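Beta-lactamase/D-alanine Carboxypeptidase (Yersinia pestis, PDB 3RJU) probably acts as a serine beta-lactamase or D-alanine carboxypeptidase, hydrolysing beta-lactams or D-alanyl-D-alanine peptides. Local coordinates at residues I187-P200 / G228-Q242. Numbering follows the deposited sequence. Where two conformers were deposited one is given.
Sequences ITAPLGMKNTTLTP and GIYSTPEDMQHWMQQ
Leu198 CD2 abuts the Gly228 carbonyl, and Ile229 sets its CG2 methyl against CG2 of Thr196, 3.5 Å away. Tyr230 makes one antiparallel bridge with Thr197, its N reaching Thr197 O (2.9 Å) and its O accepting from Thr197 N; Pro200 CG sits over one face of the tyrosine ring, a CH-pi contact, and the phenol OH hydrogen-bonds to Gly218 O. Ser231 OG donates to Thr196 OG1, which in turn donates to Asp235 OD2 (2.8 Å). In the serine beta-lactamase/penicillin-binding-protein fold, where helices pack on an antiparallel sheet, this junction ties the chain after helix 179-191 to helix 233-241, which rests on the sheet. Thr232 caps that helix, its OG1 accepting from Asp235 N. A water joins Thr232 OG1, Asn195 ND2, Glu234 OE2 and Asp235 OD1, while Asn195 OD1 is held by Arg207 and Gln204. Asp235, with CG swung beside its backbone N (chi1 -79°), faces the turn 193-196: OD2 takes Asn195 N on its syn lone pair (2.8 Å) and the Thr196 hydroxyl on its anti one, fixing the carboxylate's rotation. At Trp239, the selenium of selenomethionine Met193 lies at the indole edge, a Met-aromatic contact 5.0 Å from the five-membered ring's centroid, and Ile187 CG2 approaches CD1 near the ring plane.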
ATOM      1  N   ILE A 187      11.230   8.327   4.205  1.00 12.63           N
ATOM      2  CA  ILE A 187      10.623   7.196   4.896  1.00 11.92           C
ATOM      3  C   ILE A 187      11.611   6.203   5.507  1.00 12.18           C
ATOM      4  O   ILE A 187      11.663   6.031   6.734  1.00 12.36           O
ATOM      5  CB  ILE A 187       9.652   6.422   3.984  1.00 11.97           C
ATOM      6  CG1 ILE A 187       8.527   7.342   3.519  1.00 11.96           C
ATOM      7  CG2 ILE A 187       9.070   5.226   4.742  1.00 11.18           C
ATOM      8  CD1 ILE A 187       7.479   6.659   2.619  1.00 12.51           C
ATOM      9  N   THR A 188      12.373   5.524   4.663  1.00 11.14           N
ATOM     10  CA  THR A 188      13.109   4.356   5.137  1.00 12.37           C
ATOM     11  C   THR A 188      14.361   4.684   5.966  1.00 12.54           C
ATOM     12  O   THR A 188      14.635   4.012   6.955  1.00 12.92           O
ATOM     13  CB  THR A 188      13.462   3.382   3.982  1.00 12.67           C
ATOM     14  OG1 THR A 188      14.449   3.972   3.120  1.00 13.48           O
ATOM     15  CG2 THR A 188      12.201   3.023   3.181  1.00 12.20           C
ATOM     16  N   ALA A 189      15.132   5.695   5.572  1.00 13.11           N
ATOM     17  CA  ALA A 189      16.327   6.020   6.337  1.00 14.05           C
ATOM     18  C   ALA A 189      16.012   6.519   7.760  1.00 14.95           C
ATOM     19  O   ALA A 189      16.632   6.058   8.730  1.00 15.94           O
ATOM     20  CB  ALA A 189      17.248   6.994   5.571  1.00 13.51           C
ATOM     21  N   PRO A 190      15.038   7.439   7.901  1.00 15.05           N
ATOM     22  CA  PRO A 190      14.741   7.902   9.264  1.00 15.98           C
ATOM     23  C   PRO A 190      14.229   6.792  10.180  1.00 17.20           C
ATOM     24  O   PRO A 190      14.418   6.872  11.393  1.00 19.71           O
ATOM     25  CB  PRO A 190      13.647   8.958   9.056  1.00 16.48           C
ATOM     26  CG  PRO A 190      13.873   9.449   7.649  1.00 17.67           C
ATOM     27  CD  PRO A 190      14.352   8.249   6.875  1.00 16.24           C
ATOM     28  N   LEU A 191      13.597   5.770   9.617  1.00 16.66           N
ATOM     29  CA  LEU A 191      13.035   4.710  10.442  1.00 18.35           C
ATOM     30  C   LEU A 191      13.926   3.474  10.495  1.00 18.54           C
ATOM     31  O   LEU A 191      13.600   2.503  11.173  1.00 20.30           O
ATOM     32  CB  LEU A 191      11.639   4.337   9.961  1.00 18.64           C
ATOM     33  CG  LEU A 191      10.549   5.387  10.148  1.00 20.47           C
ATOM     34  CD1 LEU A 191       9.242   4.871   9.553  1.00 20.92           C
ATOM     35  CD2 LEU A 191      10.381   5.718  11.625  1.00 23.09           C
ATOM     36  N   GLY A 192      15.061   3.520   9.806  1.00 17.07           N
ATOM     37  CA  GLY A 192      15.979   2.395   9.821  1.00 16.19           C
ATOM     38  C   GLY A 192      15.389   1.147   9.193  1.00 15.57           C
ATOM     39  O   GLY A 192      15.694   0.030   9.625  1.00 18.05           O
HETATM   40  N   MSE A 193      14.540   1.336   8.184  1.00 13.16           N
HETATM   41  CA  MSE A 193      13.956   0.235   7.420  1.00 11.36           C
HETATM   42  C   MSE A 193      14.956  -0.185   6.352  1.00 11.97           C
HETATM   43  O   MSE A 193      14.845   0.189   5.164  1.00 12.88           O
HETATM   44  CB  MSE A 193      12.640   0.669   6.789  1.00 12.13           C
HETATM   45  CG  MSE A 193      11.571   1.028   7.846  1.00 12.40           C
HETATM   46 SE   MSE A 193      10.070   2.033   7.117  0.74 14.29          SE
HETATM   47  CE  MSE A 193       9.254   0.602   6.119  1.00 12.41           C
ATOM     48  N   LYS A 194      15.938  -0.959   6.797  1.00 12.62           N
ATOM     49  CA  LYS A 194      17.148  -1.214   6.036  1.00 14.22           C
ATOM     50  C   LYS A 194      16.911  -2.211   4.924  1.00 14.25           C
ATOM     51  O   LYS A 194      17.794  -2.429   4.099  1.00 15.31           O
ATOM     52  CB  LYS A 194      18.227  -1.759   6.961  1.00 16.40           C
ATOM     53  CG  LYS A 194      17.755  -3.012   7.679  1.00 20.25           C
ATOM     54  CD  LYS A 194      18.713  -3.512   8.739  1.00 23.74           C
ATOM     55  CE  LYS A 194      18.089  -4.683   9.494  1.00 24.62           C
ATOM     56  NZ  LYS A 194      18.958  -5.154  10.616  1.00 28.46           N
ATOM     57  N   ASN A 195      15.735  -2.832   4.911  1.00 12.02           N
ATOM     58  CA  ASN A 195      15.417  -3.775   3.841  1.00 11.87           C
ATOM     59  C   ASN A 195      14.220  -3.363   2.999  1.00 11.71           C
ATOM     60  O   ASN A 195      13.593  -4.203   2.356  1.00 12.46           O
ATOM     61  CB  ASN A 195      15.197  -5.177   4.419  1.00 12.13           C
ATOM     62  CG  ASN A 195      16.490  -5.847   4.796  1.00 13.86           C
ATOM     63  OD1 ASN A 195      17.410  -5.905   3.993  1.00 14.95           O
ATOM     64  ND2 ASN A 195      16.584  -6.319   6.035  1.00 13.77           N
ATOM     65  N   THR A 196      13.898  -2.071   3.011  1.00 11.15           N
ATOM     66  CA  THR A 196      12.736  -1.567   2.283  1.00 10.91           C
ATOM     67  C   THR A 196      13.239  -0.787   1.073  1.00 10.88           C
ATOM     68  O   THR A 196      13.934   0.228   1.218  1.00 12.09           O
ATOM     69  CB  THR A 196      11.824  -0.711   3.193  1.00 10.20           C
ATOM     70  OG1 THR A 196      11.347  -1.520   4.283  1.00 10.27           O
ATOM     71  CG2 THR A 196      10.621  -0.149   2.416  1.00 11.86           C
ATOM     72  N   THR A 197      12.919  -1.282  -0.122  1.00  9.46           N
ATOM     73  CA  THR A 197      13.668  -0.885  -1.302  1.00  9.94           C
ATOM     74  C   THR A 197      12.928  -1.235  -2.590  1.00 10.72           C
ATOM     75  O   THR A 197      12.068  -2.115  -2.594  1.00 10.37           O
ATOM     76  CB  THR A 197      15.059  -1.581  -1.314  1.00 12.63           C
ATOM     77  OG1 THR A 197      15.826  -1.112  -2.429  1.00 14.04           O
ATOM     78  CG2 THR A 197      14.925  -3.108  -1.395  1.00 13.67           C
ATOM     79  N   LEU A 198      13.263  -0.528  -3.670  1.00 10.65           N
ATOM     80  CA  LEU A 198      12.817  -0.848  -5.020  1.00 11.49           C
ATOM     81  C   LEU A 198      13.952  -1.490  -5.800  1.00 12.73           C
ATOM     82  O   LEU A 198      13.777  -1.914  -6.944  1.00 13.65           O
ATOM     83  CB  LEU A 198      12.375   0.422  -5.751  1.00 11.78           C
ATOM     84  CG  LEU A 198      11.141   1.115  -5.184  1.00 10.39           C
ATOM     85  CD1 LEU A 198      11.098   2.595  -5.589  1.00 11.59           C
ATOM     86  CD2 LEU A 198       9.864   0.376  -5.592  1.00 10.68           C
ATOM     87  N   THR A 199      15.119  -1.567  -5.178  1.00 13.72           N
ATOM     88  CA  THR A 199      16.304  -2.065  -5.856  1.00 15.20           C
ATOM     89  C   THR A 199      17.071  -3.039  -4.948  1.00 14.55           C
ATOM     90  O   THR A 199      18.168  -2.735  -4.469  1.00 14.55           O
ATOM     91  CB  THR A 199      17.226  -0.888  -6.265  1.00 17.18           C
ATOM     92  OG1 THR A 199      17.572  -0.126  -5.101  1.00 18.91           O
ATOM     93  CG2 THR A 199      16.503   0.049  -7.245  1.00 16.27           C
ATOM     94  N   PRO A 200      16.489  -4.219  -4.704  1.00 13.88           N
ATOM     95  CA  PRO A 200      17.134  -5.159  -3.780  1.00 14.02           C
ATOM     96  C   PRO A 200      18.480  -5.679  -4.274  1.00 15.09           C
ATOM     97  O   PRO A 200      18.712  -5.841  -5.479  1.00 16.37           O
ATOM     98  CB  PRO A 200      16.119  -6.302  -3.672  1.00 14.59           C
ATOM     99  CG  PRO A 200      15.333  -6.224  -4.947  1.00 14.48           C
ATOM    100  CD  PRO A 200      15.237  -4.755  -5.265  1.00 14.25           C
ATOM    101  N   GLY A 228       5.738  -1.490  -6.221  1.00  8.36           N
ATOM    102  CA  GLY A 228       7.006  -2.199  -6.333  1.00  8.05           C
ATOM    103  C   GLY A 228       7.815  -2.464  -5.074  1.00  9.91           C
ATOM    104  O   GLY A 228       8.823  -3.160  -5.127  1.00  9.97           O
ATOM    105  N   ILE A 229       7.415  -1.888  -3.945  1.00  9.99           N
ATOM    106  CA  ILE A 229       8.308  -1.874  -2.785  1.00  9.60           C
ATOM    107  C   ILE A 229       8.487  -3.262  -2.162  1.00 10.01           C
ATOM    108  O   ILE A 229       7.523  -3.983  -1.930  1.00 10.15           O
ATOM    109  CB  ILE A 229       7.879  -0.809  -1.722  1.00  9.41           C
ATOM    110  CG1 ILE A 229       8.051   0.608  -2.285  1.00  8.75           C
ATOM    111  CG2 ILE A 229       8.670  -0.984  -0.404  1.00  9.70           C
ATOM    112  CD1 ILE A 229       7.525   1.690  -1.351  1.00 10.05           C
ATOM    113  N   TYR A 230       9.738  -3.645  -1.947  1.00  9.36           N
ATOM    114  CA  TYR A 230      10.065  -4.806  -1.127  1.00  8.88           C
ATOM    115  C   TYR A 230      10.277  -4.334   0.302  1.00 10.35           C
ATOM    116  O   TYR A 230      10.787  -3.238   0.533  1.00  9.95           O
ATOM    117  CB  TYR A 230      11.350  -5.456  -1.584  1.00  9.90           C
ATOM    118  CG  TYR A 230      11.403  -5.973  -2.998  1.00  9.73           C
ATOM    119  CD1 TYR A 230      11.146  -7.324  -3.278  1.00 10.46           C
ATOM    120  CD2 TYR A 230      11.783  -5.146  -4.057  1.00 10.44           C
ATOM    121  CE1 TYR A 230      11.236  -7.819  -4.559  1.00 11.00           C
ATOM    122  CE2 TYR A 230      11.874  -5.648  -5.364  1.00 11.83           C
ATOM    123  CZ  TYR A 230      11.623  -6.979  -5.599  1.00 11.96           C
ATOM    124  OH  TYR A 230      11.721  -7.480  -6.882  1.00 13.85           O
ATOM    125  N   SER A 231       9.926  -5.175   1.269  1.00  9.74           N
ATOM    126  CA  SER A 231      10.204  -4.848   2.660  1.00  9.21           C
ATOM    127  C   SER A 231      10.403  -6.130   3.474  1.00  8.68           C
ATOM    128  O   SER A 231      10.674  -7.209   2.906  1.00  9.61           O
ATOM    129  CB  SER A 231       9.085  -3.966   3.237  1.00 11.28           C
ATOM    130  OG  SER A 231       9.442  -3.427   4.501  1.00 11.26           O
ATOM    131  N   THR A 232      10.258  -6.028   4.792  1.00  8.71           N
ATOM    132  CA  THR A 232      10.298  -7.207   5.656  1.00  9.65           C
ATOM    133  C   THR A 232       9.260  -6.997   6.745  1.00  9.14           C
ATOM    134  O   THR A 232       8.819  -5.862   6.976  1.00 10.31           O
ATOM    135  CB  THR A 232      11.660  -7.351   6.353  1.00 10.35           C
ATOM    136  OG1 THR A 232      11.897  -6.168   7.138  1.00 11.20           O
ATOM    137  CG2 THR A 232      12.802  -7.551   5.337  1.00 10.53           C
ATOM    138  N   PRO A 233       8.861  -8.072   7.432  1.00  9.52           N
ATOM    139  CA  PRO A 233       7.932  -7.852   8.537  1.00 11.05           C
ATOM    140  C   PRO A 233       8.472  -6.846   9.567  1.00 10.19           C
ATOM    141  O   PRO A 233       7.722  -5.974  10.005  1.00 10.99           O
ATOM    142  CB  PRO A 233       7.787  -9.252   9.145  1.00 10.60           C
ATOM    143  CG  PRO A 233       7.949 -10.177   7.925  1.00 10.03           C
ATOM    144  CD  PRO A 233       9.069  -9.506   7.151  1.00  8.91           C
ATOM    145  N   GLU A 234       9.745  -6.931   9.934  1.00 11.07           N
ATOM    146  CA  GLU A 234      10.248  -6.036  10.977  1.00 11.08           C
ATOM    147  C   GLU A 234      10.277  -4.572  10.495  1.00 10.65           C
ATOM    148  O   GLU A 234       9.983  -3.652  11.274  1.00 11.74           O
ATOM    149  CB  GLU A 234      11.623  -6.502  11.514  1.00 11.94           C
ATOM    150  CG  GLU A 234      12.765  -6.289  10.546  1.00 13.27           C
ATOM    151  CD  GLU A 234      14.042  -6.995  10.958  1.00 15.23           C
ATOM    152  OE1 GLU A 234      14.094  -7.553  12.085  1.00 17.72           O
ATOM    153  OE2 GLU A 234      15.003  -6.982  10.157  1.00 15.54           O
ATOM    154  N   ASP A 235      10.616  -4.348   9.227  1.00 10.15           N
ATOM    155  CA  ASP A 235      10.605  -2.980   8.693  1.00 10.97           C
ATOM    156  C   ASP A 235       9.181  -2.441   8.709  1.00 10.37           C
ATOM    157  O   ASP A 235       8.957  -1.268   9.064  1.00 11.47           O
ATOM    158  CB  ASP A 235      11.124  -2.918   7.249  1.00 10.64           C
ATOM    159  CG  ASP A 235      12.645  -2.957   7.151  1.00 11.10           C
ATOM    160  OD1 ASP A 235      13.339  -3.257   8.143  1.00 11.77           O
ATOM    161  OD2 ASP A 235      13.157  -2.688   6.052  1.00 11.91           O
HETATM  162  N   MSE A 236       8.225  -3.275   8.301  1.00  9.01           N
HETATM  163  CA  MSE A 236       6.830  -2.854   8.249  1.00  9.17           C
HETATM  164  C   MSE A 236       6.260  -2.597   9.632  1.00  9.67           C
HETATM  165  O   MSE A 236       5.397  -1.719   9.793  1.00 10.19           O
HETATM  166  CB  MSE A 236       5.970  -3.860   7.472  1.00 10.20           C
HETATM  167  CG  MSE A 236       6.355  -3.971   6.002  1.00 11.36           C
HETATM  168 SE   MSE A 236       6.274  -2.239   5.090  0.76 12.10          SE
HETATM  169  CE  MSE A 236       4.429  -1.847   5.527  1.00 10.53           C
ATOM    170  N   GLN A 237       6.730  -3.345  10.636  1.00  9.70           N
ATOM    171  CA  GLN A 237       6.343  -3.042  12.012  1.00 10.20           C
ATOM    172  C   GLN A 237       6.710  -1.587  12.353  1.00 10.08           C
ATOM    173  O   GLN A 237       5.902  -0.832  12.904  1.00 10.28           O
ATOM    174  CB  GLN A 237       7.025  -3.980  13.016  1.00 10.65           C
ATOM    175  CG  GLN A 237       6.679  -3.667  14.453  1.00 11.76           C
ATOM    176  CD  GLN A 237       7.658  -4.295  15.443  1.00 14.93           C
ATOM    177  OE1 GLN A 237       8.150  -5.406  15.223  1.00 18.43           O
ATOM    178  NE2 GLN A 237       7.946  -3.583  16.536  1.00 15.77           N
ATOM    179  N   HIS A 238       7.946  -1.203  12.042  1.00  9.90           N
ATOM    180  CA  HIS A 238       8.414   0.143  12.349  1.00 12.14           C
ATOM    181  C   HIS A 238       7.608   1.211  11.611  1.00 11.49           C
ATOM    182  O   HIS A 238       7.283   2.249  12.193  1.00 13.66           O
ATOM    183  CB  HIS A 238       9.915   0.276  12.059  1.00 16.61           C
ATOM    184  CG  HIS A 238      10.766  -0.617  12.906  1.00 22.88           C
ATOM    185  ND1 HIS A 238      10.666  -0.645  14.280  1.00 27.35           N
ATOM    186  CD2 HIS A 238      11.719  -1.523  12.579  1.00 25.43           C
ATOM    187  CE1 HIS A 238      11.521  -1.529  14.767  1.00 28.66           C
ATOM    188  NE2 HIS A 238      12.172  -2.077  13.753  1.00 28.54           N
ATOM    189  N   TRP A 239       7.263   0.947  10.351  1.00 11.35           N
ATOM    190  CA  TRP A 239       6.472   1.889   9.567  1.00 10.82           C
ATOM    191  C   TRP A 239       5.076   2.046  10.159  1.00 10.39           C
ATOM    192  O   TRP A 239       4.580   3.165  10.361  1.00 10.91           O
ATOM    193  CB  TRP A 239       6.372   1.446   8.101  1.00  9.44           C
ATOM    194  CG  TRP A 239       5.796   2.508   7.231  1.00  9.87           C
ATOM    195  CD1 TRP A 239       6.461   3.568   6.713  1.00 11.38           C
ATOM    196  CD2 TRP A 239       4.436   2.629   6.793  1.00  8.97           C
ATOM    197  NE1 TRP A 239       5.602   4.358   5.979  1.00  9.70           N
ATOM    198  CE2 TRP A 239       4.355   3.799   6.002  1.00  8.24           C
ATOM    199  CE3 TRP A 239       3.285   1.859   6.976  1.00 10.21           C
ATOM    200  CZ2 TRP A 239       3.163   4.226   5.405  1.00  8.25           C
ATOM    201  CZ3 TRP A 239       2.100   2.283   6.391  1.00 10.99           C
ATOM    202  CH2 TRP A 239       2.053   3.454   5.608  1.00 10.83           C
HETATM  203  N   MSE A 240       4.443   0.921  10.457  1.00  7.90           N
HETATM  204  CA  MSE A 240       3.080   0.948  10.958  1.00  9.12           C
HETATM  205  C   MSE A 240       3.024   1.650  12.328  1.00 10.36           C
HETATM  206  O   MSE A 240       2.053   2.344  12.640  1.00 10.44           O
HETATM  207  CB  MSE A 240       2.542  -0.483  11.056  1.00 10.17           C
HETATM  208  CG  MSE A 240       1.103  -0.536  11.499  1.00 10.82           C
HETATM  209 SE   MSE A 240       0.251  -2.271  11.195  0.76 12.14          SE
HETATM  210  CE  MSE A 240       1.252  -3.316  12.497  1.00 12.31           C
ATOM    211  N   GLN A 241       4.065   1.473  13.136  1.00 10.15           N
ATOM    212  CA  GLN A 241       4.105   2.033  14.491  1.00 11.46           C
ATOM    213  C   GLN A 241       3.928   3.553  14.496  1.00 11.91           C
ATOM    214  O   GLN A 241       3.404   4.116  15.457  1.00 12.19           O
ATOM    215  CB  GLN A 241       5.426   1.658  15.193  1.00 11.02           C
ATOM    216  CG  GLN A 241       5.558   2.174  16.650  1.00 11.53           C
ATOM    217  CD  GLN A 241       4.562   1.533  17.581  1.00 12.21           C
ATOM    218  OE1 GLN A 241       4.752   0.397  18.011  1.00 13.58           O
ATOM    219  NE2 GLN A 241       3.468   2.238  17.867  1.00 10.63           N
ATOM    220  N   GLN A 242       4.367   4.233  13.436  0.51 12.66           N
ATOM    221  CA  GLN A 242       4.285   5.702  13.445  0.51 12.83           C
ATOM    222  C   GLN A 242       2.851   6.234  13.419  0.51 11.10           C
ATOM    223  O   GLN A 242       2.625   7.414  13.688  0.51 11.20           O
ATOM    224  CB  GLN A 242       5.152   6.402  12.374  0.51 15.52           C
ATOM    225  CG  GLN A 242       5.741   5.554  11.268  0.51 15.71           C
ATOM    226  CD  GLN A 242       5.766   6.265   9.911  0.51 13.66           C
ATOM    227  OE1 GLN A 242       6.316   7.367   9.751  0.51 17.84           O
ATOM    228  NE2 GLN A 242       5.167   5.640   8.938  0.51  4.47           N
TER
HETATM  229  O   HOH W   1      13.875  -2.678  10.767  1.00 27.37           O
HETATM  230  O   HOH W   2      17.539  -7.546  10.753  1.00 35.21           O
HETATM  231  O   HOH W   3      14.520  -5.727   7.860  1.00 14.29           O